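Local atomic coordinates of putative beta-glucosidase (Bifidobacterium adolescentis, PDB entry 5WAB), a protein that hydrolyses beta-glucosides as a family 3 glycoside hydrolase and probably also releases terminal alpha-L-arabinopyranosyl units from the ginsenoside Rb2. Residues L12-K17 with Y262-G267; A18-G23 with G280-V285; Q192-M197 with N286-A291. All coordinates share one frame; numbering follows the deposited sequence.

Contact 1 (L12-K17 with Y262-G267)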
loop_
_atom_site.group_PDB
_atom_site.type_symbol
_atom_site.label_atom_id
_atom_site.label_comp_id
_atom_site.label_asym_id
_atom_site.label_seq_id
_atom_site.Cartn_x
_atom_site.Cartn_y
_atom_site.Cartn_z
ATOM N N LEU A 12 -33.823 2.239 20.806
ATOM C CA LEU A 12 -33.267 3.560 21.051
ATOM C C LEU A 12 -34.294 4.658 20.793
ATOM O O LEU A 12 -35.136 4.551 19.895
ATOM C CB LEU A 12 -32.046 3.796 20.160
ATOM C CG LEU A 12 -30.997 2.694 20.293
ATOM C CD1 LEU A 12 -29.854 2.921 19.320
ATOM C CD2 LEU A 12 -30.501 2.576 21.731
ATOM N N THR A 13 -34.197 5.729 21.577
ATOM C CA THR A 13 -34.935 6.944 21.281
ATOM C C THR A 13 -34.255 7.683 20.126
ATOM O O THR A 13 -33.173 7.307 19.661
ATOM C CB THR A 13 -35.017 7.852 22.509
ATOM O OG1 THR A 13 -33.720 8.382 22.799
ATOM C CG2 THR A 13 -35.504 7.080 23.722
ATOM N N LEU A 14 -34.914 8.739 19.640
ATOM C CA LEU A 14 -34.316 9.538 18.575
ATOM C C LEU A 14 -32.981 10.129 19.010
ATOM O O LEU A 14 -32.004 10.098 18.251
ATOM C CB LEU A 14 -35.273 10.644 18.141
ATOM C CG LEU A 14 -34.759 11.606 17.070
ATOM C CD1 LEU A 14 -34.481 10.872 15.776
ATOM C CD2 LEU A 14 -35.779 12.705 16.849
ATOM N N GLU A 15 -32.917 10.669 20.230
ATOM C CA GLU A 15 -31.675 11.276 20.697
ATOM C C GLU A 15 -30.564 10.241 20.798
ATOM O O GLU A 15 -29.396 10.542 20.525
ATOM C CB GLU A 15 -31.886 11.966 22.045
ATOM C CG GLU A 15 -32.736 13.227 21.994
ATOM C CD GLU A 15 -34.225 12.932 22.066
ATOM O OE1 GLU A 15 -34.615 11.743 22.056
ATOM O OE2 GLU A 15 -35.010 13.899 22.141
ATOM N N GLU A 16 -30.908 9.015 21.204
ATOM C CA GLU A 16 -29.909 7.955 21.268
ATOM C C GLU A 16 -29.468 7.522 19.875
ATOM O O GLU A 16 -28.291 7.220 19.659
ATOM C CB GLU A 16 -30.447 6.775 22.069
ATOM C CG GLU A 16 -30.580 7.108 23.547
ATOM C CD GLU A 16 -31.367 6.070 24.322
ATOM O OE1 GLU A 16 -32.135 5.310 23.692
ATOM O OE2 GLU A 16 -31.210 6.010 25.565
ATOM N N LYS A 17 -30.397 7.470 18.921
ATOM C CA LYS A 17 -30.018 7.143 17.552
ATOM C C LYS A 17 -29.039 8.167 16.993
ATOM O O LYS A 17 -28.002 7.807 16.420
ATOM C CB LYS A 17 -31.257 7.078 16.661
ATOM C CG LYS A 17 -32.199 5.936 16.937
ATOM C CD LYS A 17 -33.351 5.994 15.948
ATOM C CE LYS A 17 -34.411 4.978 16.265
ATOM N NZ LYS A 17 -35.558 5.086 15.324
ATOM N N TYR A 262 -32.846 17.484 14.989
ATOM C CA TYR A 262 -33.695 18.490 14.362
ATOM C C TYR A 262 -34.026 18.109 12.924
ATOM O O TYR A 262 -35.183 18.198 12.497
ATOM C CB TYR A 262 -33.003 19.852 14.416
ATOM C CG TYR A 262 -32.868 20.389 15.820
ATOM C CD1 TYR A 262 -33.812 20.090 16.794
ATOM C CD2 TYR A 262 -31.781 21.173 16.181
ATOM C CE1 TYR A 262 -33.685 20.572 18.080
ATOM C CE2 TYR A 262 -31.646 21.659 17.468
ATOM C CZ TYR A 262 -32.599 21.354 18.414
ATOM O OH TYR A 262 -32.463 21.836 19.695
ATOM N N ALA A 263 -33.010 17.693 12.158
ATOM C CA ALA A 263 -33.217 17.326 10.760
ATOM C C ALA A 263 -34.086 16.082 10.624
ATOM O O ALA A 263 -34.850 15.961 9.658
ATOM C CB ALA A 263 -31.872 17.117 10.065
ATOM N N ALA A 264 -33.979 15.148 11.570
ATOM C CA ALA A 264 -34.836 13.969 11.551
ATOM C C ALA A 264 -36.286 14.303 11.856
ATOM O O ALA A 264 -37.174 13.508 11.526
ATOM C CB ALA A 264 -34.330 12.932 12.553
ATOM N N ARG A 265 -36.545 15.456 12.478
ATOM C CA ARG A 265 -37.900 15.854 12.834
ATOM C C ARG A 265 -38.569 16.718 11.780
ATOM O O ARG A 265 -39.801 16.736 11.704
ATOM C CB ARG A 265 -37.899 16.629 14.151
ATOM C CG ARG A 265 -37.732 15.780 15.383
ATOM C CD ARG A 265 -37.586 16.677 16.596
ATOM N NE ARG A 265 -37.296 15.924 17.808
ATOM C CZ ARG A 265 -36.774 16.460 18.906
ATOM N NH1 ARG A 265 -36.484 17.759 18.938
ATOM N NH2 ARG A 265 -36.533 15.695 19.965
ATOM N N ASP A 266 -37.801 17.440 10.964
ATOM C CA ASP A 266 -38.391 18.346 9.986
ATOM C C ASP A 266 -38.200 17.881 8.544
ATOM O O ASP A 266 -38.361 18.678 7.615
ATOM C CB ASP A 266 -37.850 19.764 10.182
ATOM C CG ASP A 266 -36.352 19.863 10.007
ATOM O OD1 ASP A 266 -35.731 18.941 9.436
ATOM O OD2 ASP A 266 -35.791 20.886 10.452
ATOM N N GLY A 267 -37.881 16.604 8.339
ATOM C CA GLY A 267 -37.876 16.018 7.014
ATOM C C GLY A 267 -36.618 16.182 6.193
ATOM O O GLY A 267 -36.638 15.849 5.004
#
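Leu14 and Glu15, on the first turn of helix 14-19, meet Ala264 and Arg265 of the 262-267 segment. Leu14 spreads its two methyl branches over two residues: CD1 packs on Ala264 CB at 3.8 Å, while CD2 rests on the side chain of Arg265, 3.7 Å from its NE and 3.9 Å from its CG. A chi1 of 177° swings the leucine CG away from the backbone N and sends both methyls across to the other segment. Glu15 and Arg265 add a charged pair beside the leucine. The glutamate bends at chi2, which turns its carboxylate toward the arginine, and Glu15 OE2 makes a salt bridge with Arg265 NH2 at 3.2 Å, reaching the edge of the guanidinium near its plane. Only OE2 and NH2 come together in this pair, and the carboxylate and guanidinium planes stand 73° apart. The arginine gets there by passing alongside Leu14 CD2, the two side chains meeting at a slant. In the fold, the contact joins helix 14-19 to helix 257-265, on the exposed periphery of the TIM-barrel-like part of the chain. Leu274 of helix 271-292 touches both Leu14 and Ala264 and completes the apolar patch. Behind the first shell, Thr13 and Glu16 form a capping box that fixes the start of helix 14-19: Glu16 N donates to Thr13 OG1 at 3.3 Å, and Thr13 N donates to Glu16 OE1 at 3.0 Å, meeting the carboxylate on its anti side and 31° out of its plane. Glu16 OE1 is also paired with Lys35, and Lys17 NZ with Asp275 on helix 271-292.

Contact 2 (A18-G23 with G280-V285)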
loop_
_atom_site.group_PDB
_atom_site.type_symbol
_atom_site.label_atom_id
_atom_site.label_comp_id
_atom_site.label_asym_id
_atom_site.label_seq_id
_atom_site.Cartn_x
_atom_site.Cartn_y
_atom_site.Cartn_z
ATOM N N ALA A 18 -29.356 9.456 17.153
ATOM C CA ALA A 18 -28.500 10.504 16.612
ATOM C C ALA A 18 -27.142 10.541 17.295
ATOM O O ALA A 18 -26.140 10.866 16.650
ATOM C CB ALA A 18 -29.186 11.864 16.725
ATOM N N SER A 19 -27.076 10.208 18.588
ATOM C CA SER A 19 -25.782 10.242 19.261
ATOM C C SER A 19 -24.833 9.204 18.679
ATOM O O SER A 19 -23.619 9.426 18.645
ATOM C CB SER A 19 -25.939 10.031 20.771
ATOM O OG SER A 19 -26.402 8.730 21.077
ATOM N N LEU A 20 -25.367 8.077 18.204
ATOM C CA LEU A 20 -24.518 7.034 17.646
ATOM C C LEU A 20 -23.802 7.477 16.376
ATOM O O LEU A 20 -22.812 6.847 15.988
ATOM C CB LEU A 20 -25.348 5.785 17.348
ATOM C CG LEU A 20 -25.869 4.978 18.531
ATOM C CD1 LEU A 20 -26.625 3.781 17.999
ATOM C CD2 LEU A 20 -24.738 4.534 19.445
ATOM N N THR A 21 -24.276 8.538 15.727
ATOM C CA THR A 21 -23.706 8.991 14.467
ATOM C C THR A 21 -22.480 9.880 14.659
ATOM O O THR A 21 -22.014 10.493 13.685
ATOM C CB THR A 21 -24.777 9.710 13.643
ATOM O OG1 THR A 21 -25.169 10.920 14.298
ATOM C CG2 THR A 21 -25.999 8.814 13.510
ATOM N N SER A 22 -21.961 9.960 15.884
ATOM C CA SER A 22 -20.711 10.645 16.180
ATOM C C SER A 22 -20.133 10.036 17.447
ATOM O O SER A 22 -20.873 9.642 18.351
ATOM C CB SER A 22 -20.905 12.154 16.354
ATOM O OG SER A 22 -21.653 12.426 17.522
ATOM N N GLY A 23 -18.807 9.972 17.506
ATOM C CA GLY A 23 -18.149 9.288 18.603
ATOM C C GLY A 23 -18.437 9.922 19.949
ATOM O O GLY A 23 -18.905 11.057 20.058
ATOM N N GLY A 280 -26.171 0.498 11.785
ATOM C CA GLY A 280 -24.835 0.060 11.426
ATOM C C GLY A 280 -23.853 0.234 12.566
ATOM O O GLY A 280 -22.999 -0.625 12.799
ATOM N N MET A 281 -23.985 1.336 13.314
ATOM C CA MET A 281 -23.120 1.559 14.466
ATOM C C MET A 281 -23.404 0.552 15.570
ATOM O O MET A 281 -22.485 0.172 16.307
ATOM C CB MET A 281 -23.287 2.984 14.983
ATOM C CG MET A 281 -22.837 4.048 13.997
ATOM S SD MET A 281 -21.231 3.699 13.244
ATOM C CE MET A 281 -20.165 3.619 14.690
ATOM N N VAL A 282 -24.666 0.127 15.709
ATOM C CA VAL A 282 -24.996 -0.952 16.636
ATOM C C VAL A 282 -24.380 -2.262 16.161
ATOM O O VAL A 282 -23.813 -3.019 16.956
ATOM C CB VAL A 282 -26.522 -1.075 16.802
ATOM C CG1 VAL A 282 -26.864 -2.231 17.727
ATOM C CG2 VAL A 282 -27.109 0.215 17.337
ATOM N N ASP A 283 -24.466 -2.539 14.855
ATOM C CA ASP A 283 -23.888 -3.766 14.310
ATOM C C ASP A 283 -22.381 -3.812 14.511
ATOM O O ASP A 283 -21.817 -4.885 14.759
ATOM C CB ASP A 283 -24.211 -3.894 12.820
ATOM C CG ASP A 283 -25.676 -4.157 12.558
ATOM O OD1 ASP A 283 -26.345 -4.729 13.439
ATOM O OD2 ASP A 283 -26.158 -3.793 11.467
ATOM N N LEU A 284 -21.710 -2.663 14.398
ATOM C CA LEU A 284 -20.272 -2.616 14.641
ATOM C C LEU A 284 -19.945 -3.034 16.068
ATOM O O LEU A 284 -19.014 -3.811 16.304
ATOM C CB LEU A 284 -19.729 -1.219 14.357
ATOM C CG LEU A 284 -18.242 -1.070 14.678
ATOM C CD1 LEU A 284 -17.413 -2.043 13.848
ATOM C CD2 LEU A 284 -17.801 0.356 14.461
ATOM N N VAL A 285 -20.692 -2.510 17.040
ATOM C CA VAL A 285 -20.477 -2.903 18.429
ATOM C C VAL A 285 -20.702 -4.399 18.598
ATOM O O VAL A 285 -19.913 -5.089 19.254
ATOM C CB VAL A 285 -21.381 -2.076 19.364
ATOM C CG1 VAL A 285 -21.410 -2.680 20.759
ATOM C CG2 VAL A 285 -20.883 -0.633 19.435
#
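A type I beta turn from Ser19 to Ser22 carries Leu20 up against helix 271-292, leaving the CA atoms of Leu20 and Met281 6.5 Å apart. The turn follows on from helix 14-19, and the contact joins it to helix 271-292 of the TIM-barrel-like part of this family 3 enzyme. All three touching residues, Leu20, Met281 and Val282, are buried, and the contact is apolar apart from one carbonyl. Leu20 faces the helix with both its backbone and its side chain. Its O lies 3.4 Å from Met281 CG, a van der Waals approach to a methylene, and its CB is 4.2 Å from Met281 CB. Farther out, Leu20 CD1 meets Val282 CG2 at 3.7 Å, the two side chains crossing at a slant. The leucine has CG anti to its own carbonyl carbon (chi1 -70°) and extends fully at chi2, which carries CD1 out to the valine methyl. On Met281, CG makes the closest approach to the turn; beyond it the chain bends at chi2 (-46°) and chi3. Leu12 and Val32 also pack on Leu20. Thr21 touches Ile260 of helix 257-265 and Leu243 of helix 239-245, while Ser22 OG bonds to Asp257. Ala18 O ties the turn back to the preceding helical residues: Thr21 OG1 approaches it to 2.5 Å, unusually short and therefore doubtful in detail, whereas Thr21 N donates to Ala18 O at a normal 3.1 Å.

Contact 3 (Q192-M197 with N286-A291)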
loop_
_atom_site.group_PDB
_atom_site.type_symbol
_atom_site.label_atom_id
_atom_site.label_comp_id
_atom_site.label_asym_id
_atom_site.label_seq_id
_atom_site.Cartn_x
_atom_site.Cartn_y
_atom_site.Cartn_z
ATOM N N GLN A 192 -14.427 -7.861 4.190
ATOM C CA GLN A 192 -15.571 -6.983 4.370
ATOM C C GLN A 192 -15.203 -6.139 5.569
ATOM O O GLN A 192 -15.538 -6.494 6.708
ATOM C CB GLN A 192 -16.882 -7.747 4.589
ATOM C CG GLN A 192 -17.634 -8.161 3.311
ATOM C CD GLN A 192 -18.423 -7.011 2.671
ATOM O OE1 GLN A 192 -18.651 -5.968 3.293
ATOM N NE2 GLN A 192 -18.841 -7.203 1.420
ATOM N N PRO A 193 -14.490 -5.038 5.359
ATOM C CA PRO A 193 -14.002 -4.271 6.504
ATOM C C PRO A 193 -15.177 -3.742 7.304
ATOM O O PRO A 193 -16.137 -3.201 6.750
ATOM C CB PRO A 193 -13.189 -3.143 5.859
ATOM C CG PRO A 193 -13.009 -3.544 4.421
ATOM C CD PRO A 193 -14.192 -4.380 4.079
ATOM N N TRP A 194 -15.107 -3.919 8.617
ATOM C CA TRP A 194 -16.224 -3.485 9.437
ATOM C C TRP A 194 -16.354 -1.966 9.452
ATOM O O TRP A 194 -17.411 -1.452 9.832
ATOM C CB TRP A 194 -16.079 -4.075 10.850
ATOM C CG TRP A 194 -16.083 -5.595 10.841
ATOM C CD1 TRP A 194 -16.419 -6.407 9.790
ATOM C CD2 TRP A 194 -15.741 -6.475 11.925
ATOM N NE1 TRP A 194 -16.303 -7.730 10.149
ATOM C CE2 TRP A 194 -15.892 -7.800 11.454
ATOM C CE3 TRP A 194 -15.326 -6.273 13.246
ATOM C CZ2 TRP A 194 -15.641 -8.913 12.259
ATOM C CZ3 TRP A 194 -15.083 -7.374 14.041
ATOM C CH2 TRP A 194 -15.236 -8.679 13.545
ATOM N N THR A 195 -15.327 -1.251 9.000
ATOM C CA THR A 195 -15.293 0.203 9.032
ATOM C C THR A 195 -14.478 0.696 7.839
ATOM O O THR A 195 -13.513 0.046 7.422
ATOM C CB THR A 195 -14.703 0.690 10.366
ATOM O OG1 THR A 195 -15.641 0.437 11.420
ATOM C CG2 THR A 195 -14.399 2.169 10.333
ATOM N N ILE A 196 -14.906 1.817 7.263
ATOM C CA ILE A 196 -14.171 2.508 6.211
ATOM C C ILE A 196 -14.037 3.966 6.623
ATOM O O ILE A 196 -14.972 4.545 7.183
ATOM C CB ILE A 196 -14.885 2.385 4.850
ATOM C CG1 ILE A 196 -14.748 0.962 4.307
ATOM C CG2 ILE A 196 -14.338 3.405 3.845
ATOM C CD1 ILE A 196 -15.333 0.785 2.936
ATOM N N MET A 197 -12.868 4.556 6.371
ATOM C CA MET A 197 -12.631 5.970 6.636
ATOM C C MET A 197 -12.590 6.729 5.318
ATOM O O MET A 197 -11.798 6.393 4.431
ATOM C CB MET A 197 -11.326 6.188 7.397
ATOM C CG MET A 197 -11.057 7.657 7.706
ATOM S SD MET A 197 -9.578 7.934 8.700
ATOM C CE MET A 197 -9.722 6.609 9.896
ATOM N N ASN A 286 -21.760 -4.933 17.979
ATOM C CA ASN A 286 -22.041 -6.361 18.104
ATOM C C ASN A 286 -20.971 -7.206 17.416
ATOM O O ASN A 286 -20.635 -8.296 17.894
ATOM C CB ASN A 286 -23.435 -6.669 17.559
ATOM C CG ASN A 286 -24.541 -6.125 18.460
ATOM O OD1 ASN A 286 -24.367 -6.025 19.674
ATOM N ND2 ASN A 286 -25.676 -5.765 17.871
ATOM N N LYS A 287 -20.432 -6.731 16.284
ATOM C CA LYS A 287 -19.366 -7.466 15.608
ATOM C C LYS A 287 -18.099 -7.529 16.453
ATOM O O LYS A 287 -17.376 -8.532 16.411
ATOM C CB LYS A 287 -19.050 -6.825 14.255
ATOM C CG LYS A 287 -20.114 -7.021 13.191
ATOM C CD LYS A 287 -19.727 -6.315 11.901
ATOM C CE LYS A 287 -20.849 -6.392 10.872
ATOM N NZ LYS A 287 -20.503 -5.674 9.603
ATOM N N THR A 288 -17.823 -6.485 17.233
ATOM C CA THR A 288 -16.608 -6.397 18.027
ATOM C C THR A 288 -16.827 -6.753 19.490
ATOM O O THR A 288 -15.870 -6.715 20.270
ATOM C CB THR A 288 -16.029 -4.988 17.932
ATOM O OG1 THR A 288 -16.968 -4.060 18.484
ATOM C CG2 THR A 288 -15.781 -4.623 16.479
ATOM N N ARG A 289 -18.057 -7.109 19.871
ATOM C CA ARG A 289 -18.394 -7.291 21.283
ATOM C C ARG A 289 -17.616 -8.447 21.898
ATOM O O ARG A 289 -17.054 -8.321 22.993
ATOM C CB ARG A 289 -19.900 -7.536 21.430
ATOM C CG ARG A 289 -20.384 -7.653 22.871
ATOM C CD ARG A 289 -21.886 -7.926 22.943
ATOM N NE ARG A 289 -22.649 -6.873 22.283
ATOM C CZ ARG A 289 -23.087 -5.773 22.888
ATOM N NH1 ARG A 289 -22.842 -5.576 24.175
ATOM N NH2 ARG A 289 -23.761 -4.861 22.203
ATOM N N SER A 290 -17.572 -9.584 21.203
ATOM C CA SER A 290 -16.921 -10.768 21.754
ATOM C C SER A 290 -15.456 -10.496 22.074
ATOM O O SER A 290 -14.980 -10.816 23.169
ATOM C CB SER A 290 -17.061 -11.942 20.787
ATOM O OG SER A 290 -16.779 -13.165 21.444
ATOM N N ALA A 291 -14.718 -9.917 21.125
ATOM C CA ALA A 291 -13.298 -9.670 21.361
ATOM C C ALA A 291 -13.076 -8.685 22.502
ATOM O O ALA A 291 -12.085 -8.796 23.229
ATOM C CB ALA A 291 -12.627 -9.169 20.083
HETATM O O HOH W 1 -18.911 -5.994 6.959
#
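On the helix that presents Lys287 and Thr288 to Trp194, Asn286 OD1 is gripped by two nitrogens of one arginine: Arg289 NH2 at 2.8 Å and Arg289 NE at 3.2 Å. Both hold the oxygen side-on from within the guanidinium plane, which keeps the guanidinium edge-on to the amide oxygen; Arg289 NH2 also donates to Gly36 O. One residue along from Asn286, the contact proper begins. Lys287 leaves the helix with an extended chain beyond CG and lays it over one face of the Trp194 indole. Its CD sits 3.8 Å from the centroid of the five-membered ring, only 7° from the ring normal, a CH-pi contact made almost straight over the face, while CB rests above the same face nearer the rim. Trp194 stands just before strand 195-198 of the parallel barrel sheet in the family 3 N-terminal domain, and helix 271-292 packs beside the start of that strand, a helix-on-sheet arrangement as in TIM barrels. At the six-membered end of the indole, Trp194 CZ3 comes 3.5 Å from Lys287 O, and Thr288 CG2 touches Trp194 CE3 at 3.7 Å. Thr288 OG1 is bonded to Leu284 O and Val285 O, which is consistent with CG2 being the branch that faces the ring. Beyond the ring, a water links Lys287 NZ to Gln192 O through two weak bonds, while Gln144 takes both Gln192 O and Trp194 N and so holds the loop ahead of the strand. Leu284, one turn before Thr288, packs on Trp194 and Thr195.

From the N terminus, helix 14-19 and the turn after it supply the first sides of contacts 1 and 2, and strand 195-198 with its leading loop supplies that of contact 3. The partners then follow in the same order: 262-267 closes the loop of contact 1, 280-285 that of contact 2 and 286-291 that of contact 3. Each loop therefore crosses the other two, and none is enclosed by another. Contacts 1 and 2 share helix 14-19 and touch through Leu12 and Leu20. Contacts 2 and 3 share helix 271-292 and touch through Leu284. That helix thus joins the N-terminal helix to the barrel sheet.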